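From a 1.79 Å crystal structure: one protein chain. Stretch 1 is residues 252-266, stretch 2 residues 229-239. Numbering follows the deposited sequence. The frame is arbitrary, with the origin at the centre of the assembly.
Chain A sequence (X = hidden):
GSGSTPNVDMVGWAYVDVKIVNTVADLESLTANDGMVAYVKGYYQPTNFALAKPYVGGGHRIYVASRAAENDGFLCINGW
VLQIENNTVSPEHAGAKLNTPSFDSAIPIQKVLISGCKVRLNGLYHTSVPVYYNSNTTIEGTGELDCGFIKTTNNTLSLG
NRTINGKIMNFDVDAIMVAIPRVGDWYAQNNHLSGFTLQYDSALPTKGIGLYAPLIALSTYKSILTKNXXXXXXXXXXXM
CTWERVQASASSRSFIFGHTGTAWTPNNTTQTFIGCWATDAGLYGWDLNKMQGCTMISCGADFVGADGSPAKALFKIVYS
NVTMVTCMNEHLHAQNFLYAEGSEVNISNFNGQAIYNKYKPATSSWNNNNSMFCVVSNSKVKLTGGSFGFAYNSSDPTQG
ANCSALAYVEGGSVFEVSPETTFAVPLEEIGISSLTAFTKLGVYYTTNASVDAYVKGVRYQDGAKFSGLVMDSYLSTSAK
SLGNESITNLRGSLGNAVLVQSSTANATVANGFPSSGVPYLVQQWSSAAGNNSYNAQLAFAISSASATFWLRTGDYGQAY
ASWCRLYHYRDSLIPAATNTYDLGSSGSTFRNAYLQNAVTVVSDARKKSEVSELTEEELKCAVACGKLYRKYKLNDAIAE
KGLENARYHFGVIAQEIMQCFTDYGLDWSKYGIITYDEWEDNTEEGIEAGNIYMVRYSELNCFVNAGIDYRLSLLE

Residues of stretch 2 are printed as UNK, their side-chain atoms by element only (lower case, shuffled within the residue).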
# COMPACT_ATOMS: atom_id res chain seq x y z
N SER A 252 -26.87 -11.92 -5.56
CA SER A 252 -26.04 -13.12 -5.46
C SER A 252 -24.55 -12.80 -5.41
O SER A 252 -23.89 -13.11 -4.40
CB SER A 252 -26.36 -14.06 -6.63
OG SER A 252 -25.57 -15.24 -6.55
N ARG A 253 -23.98 -12.20 -6.45
CA ARG A 253 -22.55 -11.87 -6.47
C ARG A 253 -22.37 -10.45 -7.00
O ARG A 253 -22.88 -10.12 -8.08
CB ARG A 253 -21.73 -12.86 -7.32
CG ARG A 253 -21.76 -14.29 -6.80
CD ARG A 253 -20.87 -15.21 -7.63
NE ARG A 253 -21.51 -15.55 -8.89
CZ ARG A 253 -20.88 -16.07 -9.95
NH1 ARG A 253 -19.58 -16.32 -9.91
NH2 ARG A 253 -21.56 -16.34 -11.06
N SER A 254 -21.66 -9.60 -6.25
CA SER A 254 -21.49 -8.21 -6.64
C SER A 254 -20.49 -8.07 -7.78
O SER A 254 -20.83 -7.58 -8.86
CB SER A 254 -21.08 -7.35 -5.45
OG SER A 254 -22.12 -7.33 -4.49
N PHE A 255 -19.25 -8.52 -7.57
CA PHE A 255 -18.17 -8.42 -8.55
C PHE A 255 -17.67 -9.82 -8.89
O PHE A 255 -17.33 -10.59 -7.98
CB PHE A 255 -17.00 -7.61 -7.99
CG PHE A 255 -17.28 -6.14 -7.77
CD1 PHE A 255 -17.09 -5.22 -8.78
CD2 PHE A 255 -17.66 -5.69 -6.52
CE1 PHE A 255 -17.31 -3.86 -8.55
CE2 PHE A 255 -17.89 -4.34 -6.29
CZ PHE A 255 -17.71 -3.42 -7.30
N ILE A 256 -17.63 -10.16 -10.17
CA ILE A 256 -17.15 -11.46 -10.65
C ILE A 256 -16.09 -11.20 -11.71
O ILE A 256 -16.39 -10.58 -12.74
CB ILE A 256 -18.28 -12.31 -11.26
CG1 ILE A 256 -19.44 -12.51 -10.28
CG2 ILE A 256 -17.73 -13.64 -11.77
CD1 ILE A 256 -20.72 -12.88 -11.03
N PHE A 257 -14.86 -11.66 -11.46
CA PHE A 257 -13.77 -11.56 -12.42
C PHE A 257 -13.17 -12.95 -12.61
O PHE A 257 -13.08 -13.74 -11.67
CB PHE A 257 -12.71 -10.56 -11.96
CG PHE A 257 -13.13 -9.13 -12.11
CD1 PHE A 257 -13.87 -8.51 -11.12
CD2 PHE A 257 -12.78 -8.40 -13.24
CE1 PHE A 257 -14.28 -7.19 -11.25
CE2 PHE A 257 -13.16 -7.08 -13.38
CZ PHE A 257 -13.93 -6.47 -12.38
N GLY A 258 -12.80 -13.26 -13.84
CA GLY A 258 -12.34 -14.60 -14.16
C GLY A 258 -13.46 -15.62 -14.21
O GLY A 258 -13.22 -16.82 -13.98
N HIS A 259 -14.68 -15.18 -14.51
CA HIS A 259 -15.83 -16.06 -14.71
C HIS A 259 -15.42 -17.25 -15.57
O HIS A 259 -14.88 -17.08 -16.67
CB HIS A 259 -16.96 -15.25 -15.38
CG HIS A 259 -18.09 -16.06 -15.93
ND1 HIS A 259 -18.84 -16.93 -15.17
CD2 HIS A 259 -18.66 -16.05 -17.16
CE1 HIS A 259 -19.81 -17.44 -15.92
NE2 HIS A 259 -19.72 -16.93 -17.13
N THR A 260 -15.69 -18.46 -15.06
CA THR A 260 -15.26 -19.70 -15.70
C THR A 260 -16.29 -20.27 -16.67
O THR A 260 -16.03 -21.33 -17.28
CB THR A 260 -14.98 -20.77 -14.66
OG1 THR A 260 -16.18 -20.96 -13.89
CG2 THR A 260 -13.83 -20.38 -13.74
N GLY A 261 -17.45 -19.65 -16.79
CA GLY A 261 -18.55 -20.22 -17.53
C GLY A 261 -18.61 -19.99 -19.03
O GLY A 261 -19.68 -20.15 -19.62
N THR A 262 -17.48 -19.64 -19.67
CA THR A 262 -17.41 -19.53 -21.13
C THR A 262 -16.25 -20.39 -21.64
O THR A 262 -15.47 -20.96 -20.86
CB THR A 262 -17.22 -18.07 -21.60
OG1 THR A 262 -15.84 -17.68 -21.50
CG2 THR A 262 -18.10 -17.11 -20.81
N ALA A 263 -16.12 -20.46 -22.97
CA ALA A 263 -15.02 -21.19 -23.58
C ALA A 263 -13.68 -20.50 -23.40
O ALA A 263 -12.63 -21.11 -23.63
CB ALA A 263 -15.29 -21.38 -25.07
N TRP A 264 -13.67 -19.22 -23.02
CA TRP A 264 -12.43 -18.47 -22.89
C TRP A 264 -11.75 -18.80 -21.57
O TRP A 264 -12.40 -18.83 -20.52
CB TRP A 264 -12.75 -16.98 -22.95
CG TRP A 264 -11.61 -16.06 -23.13
CD1 TRP A 264 -10.76 -15.58 -22.16
CD2 TRP A 264 -11.22 -15.42 -24.35
NE1 TRP A 264 -9.87 -14.70 -22.72
CE2 TRP A 264 -10.13 -14.59 -24.06
CE3 TRP A 264 -11.70 -15.48 -25.67
CZ2 TRP A 264 -9.50 -13.82 -25.03
CZ3 TRP A 264 -11.07 -14.72 -26.63
CH2 TRP A 264 -9.98 -13.90 -26.31
N THR A 265 -10.45 -19.04 -21.62
CA THR A 265 -9.71 -19.33 -20.39
C THR A 265 -9.59 -18.09 -19.51
O THR A 265 -8.99 -17.08 -19.95
CB THR A 265 -8.33 -19.85 -20.76
OG1 THR A 265 -8.48 -21.11 -21.44
CG2 THR A 265 -7.48 -20.03 -19.52
N PRO A 266 -10.07 -18.12 -18.27
CA PRO A 266 -9.94 -16.95 -17.39
C PRO A 266 -8.50 -16.53 -17.17
O PRO A 266 -7.61 -17.35 -16.92
CB PRO A 266 -10.57 -17.41 -16.07
CG PRO A 266 -11.55 -18.43 -16.48
CD PRO A 266 -10.91 -19.16 -17.64
N UNK A 229 -29.82 -6.03 -9.31
CA UNK A 229 -29.29 -7.10 -10.14
C UNK A 229 -29.15 -8.39 -9.35
O UNK A 229 -29.14 -8.40 -8.12
o UNK A 229 -26.91 -6.77 -9.66
c UNK A 229 -27.91 -5.45 -11.44
c UNK A 229 -27.89 -6.77 -10.72
N UNK A 230 -29.01 -9.49 -10.10
CA UNK A 230 -28.62 -10.78 -9.55
C UNK A 230 -27.10 -10.87 -9.43
O UNK A 230 -26.57 -11.29 -8.40
c UNK A 230 -27.64 -15.35 -10.47
c UNK A 230 -29.03 -15.15 -8.55
c UNK A 230 -28.80 -13.28 -10.05
c UNK A 230 -29.17 -11.88 -10.46
c UNK A 230 -29.34 -13.85 -8.91
c UNK A 230 -28.17 -15.89 -9.34
c UNK A 230 -27.96 -14.05 -10.83
N UNK A 231 -26.41 -10.46 -10.49
CA UNK A 231 -24.95 -10.34 -10.51
C UNK A 231 -24.63 -8.94 -10.99
O UNK A 231 -25.23 -8.47 -11.96
c UNK A 231 -24.48 -12.80 -10.86
c UNK A 231 -24.33 -11.42 -11.42
c UNK A 231 -24.25 -13.93 -11.87
o UNK A 231 -24.27 -15.10 -11.44
o UNK A 231 -24.08 -13.67 -13.08
N UNK A 232 -23.71 -8.26 -10.31
CA UNK A 232 -23.49 -6.86 -10.61
C UNK A 232 -22.63 -6.61 -11.83
O UNK A 232 -23.13 -6.14 -12.87
N UNK A 233 -21.34 -6.88 -11.69
CA UNK A 233 -20.34 -6.72 -12.75
C UNK A 233 -19.67 -8.08 -12.94
O UNK A 233 -19.22 -8.70 -11.97
c UNK A 233 -19.22 -3.17 -11.75
c UNK A 233 -20.05 -4.26 -12.31
c UNK A 233 -19.33 -5.62 -12.40
c UNK A 233 -18.20 -5.57 -13.45
N UNK A 234 -19.62 -8.55 -14.19
CA UNK A 234 -19.20 -9.91 -14.49
C UNK A 234 -18.27 -9.93 -15.69
O UNK A 234 -18.65 -9.49 -16.77
c UNK A 234 -21.46 -12.99 -14.97
n UNK A 234 -22.56 -15.22 -14.81
c UNK A 234 -20.15 -12.22 -14.90
c UNK A 234 -20.43 -10.76 -14.75
c UNK A 234 -21.24 -14.47 -14.79
N UNK A 235 -17.07 -10.50 -15.52
CA UNK A 235 -16.04 -10.48 -16.54
C UNK A 235 -15.29 -11.81 -16.51
O UNK A 235 -15.29 -12.53 -15.50
o UNK A 235 -14.06 -9.19 -17.27
c UNK A 235 -15.09 -9.29 -16.30
N UNK A 236 -14.63 -12.11 -17.63
CA UNK A 236 -13.83 -13.33 -17.81
C UNK A 236 -12.33 -13.01 -17.87
O UNK A 236 -11.51 -13.69 -17.25
c UNK A 236 -15.71 -14.57 -18.99
c UNK A 236 -13.34 -15.25 -19.35
c UNK A 236 -14.26 -14.09 -19.08
N UNK A 237 -11.96 -12.02 -18.68
CA UNK A 237 -10.57 -11.68 -18.96
C UNK A 237 -10.55 -10.16 -19.08
O UNK A 237 -11.02 -9.61 -20.08
o UNK A 237 -8.04 -11.06 -20.14
c UNK A 237 -8.60 -12.10 -20.54
c UNK A 237 -10.08 -12.37 -20.23
o UNK A 237 -7.99 -12.94 -21.24
N UNK A 238 -10.05 -9.51 -18.04
CA UNK A 238 -9.91 -8.06 -17.96
C UNK A 238 -8.45 -7.75 -17.67
O UNK A 238 -7.83 -8.37 -16.80
c UNK A 238 -10.81 -7.49 -16.85
N UNK A 239 -7.89 -6.80 -18.41
CA UNK A 239 -6.53 -6.38 -18.10
C UNK A 239 -6.35 -4.89 -18.30
O UNK A 239 -6.97 -4.28 -19.18
c UNK A 239 -3.80 -5.25 -23.60
c UNK A 239 -5.67 -7.17 -20.42
c UNK A 239 -5.52 -7.18 -18.92
c UNK A 239 -6.56 -7.91 -21.18
c UNK A 239 -5.35 -6.73 -22.63
c UNK A 239 -4.90 -6.41 -21.34
n UNK A 239 -6.36 -7.65 -22.51
c UNK A 239 -4.82 -6.14 -23.77
c UNK A 239 -3.86 -5.48 -21.19
c UNK A 239 -3.31 -4.91 -22.33
O HOH W 1 -24.35 -16.04 -8.88
O HOH W 2 -22.20 -17.84 -13.55

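Position 229 carries three side-chain atoms, one carbon bearing an oxygen and a carbon, and touches nothing on stretch 1: Thr229, its hydroxyl satisfied elsewhere in the structure.

At position 230 a single carbon leads into a six-carbon ring, and the CB of Ser252 sits over the ring face, 3.8 Å from the centroid. This is Phe230; Ser252 N donates to Phe230 O at 2.9 Å.

Position 231 has three carbons, the third bearing two oxygens. One oxygen lies 3.0 Å from NH2 of Arg253, at the edge of the guanidinium. A carboxylate on a three-carbon arm is glutamate, and Glu231 OE2 forms a salt bridge with Arg253; water 1 joins OE2 to Ser252 OG and Arg253 NE.

Position 232 has no side-chain atoms; its N donates to Arg253 O at 3.0 Å. This is Gly232, where an ideal CB would lie 2.5 Å from Ser254 O, a clash.

Position 233 shows four carbons forked at the first, one arm two carbons long; the end of the long arm lies 3.8 Å from Phe255 CE1. This is Ile233.

Position 234 is four carbons in a row ending in nitrogen, all chi angles t; the last carbon lies over the His259 ring, 3.5 Å from the centroid. In Lys234, NZ reaches Glu231 OE1 at 2.8 Å, so the same carboxylate serves both cations, although Lys234 NZ and Arg253 NH2 are 4.0 Å apart.

Position 235 has one carbon, 3.9 Å from Phe257 CD2, then one oxygen: Ser235. Its backbone O accepts from His259 N at 2.9 Å.

Position 236 has three carbons, forked at the first; one arm lies 3.9 Å from Thr262 CG2, the other 3.8 Å from Trp264 CD1. This is Val236.

Position 237 has two carbons, the second with two oxygens, one of them 3.0 Å from Trp264 NE1. The shorter carboxylate is Asp237, whose OD2 accepts that indole hydrogen bond.

Position 238 is a lone carbon, 4.2 Å from Phe257 CD2 at the ring edge: Ala238.

Position 239, fused five- and six-membered rings with one nitrogen, is out of reach of stretch 1: Trp239.

The contact is a parallel ladder that follows a shared corner. Ile256 N donates to Ile233 O at 2.8 Å, and Ser235 N to Ile256 O at 2.9 Å. One face gathers Glu231, Arg253, Lys234 and Ile256; Phe255 and Ile233 share the other. Beyond the ladder, the loop carrying His259, Thr262 and Trp264 closes around Val236, the residue of stretch 2 most covered by stretch 1.

Stretch 2 (229-239) TFEGIKSVDAW
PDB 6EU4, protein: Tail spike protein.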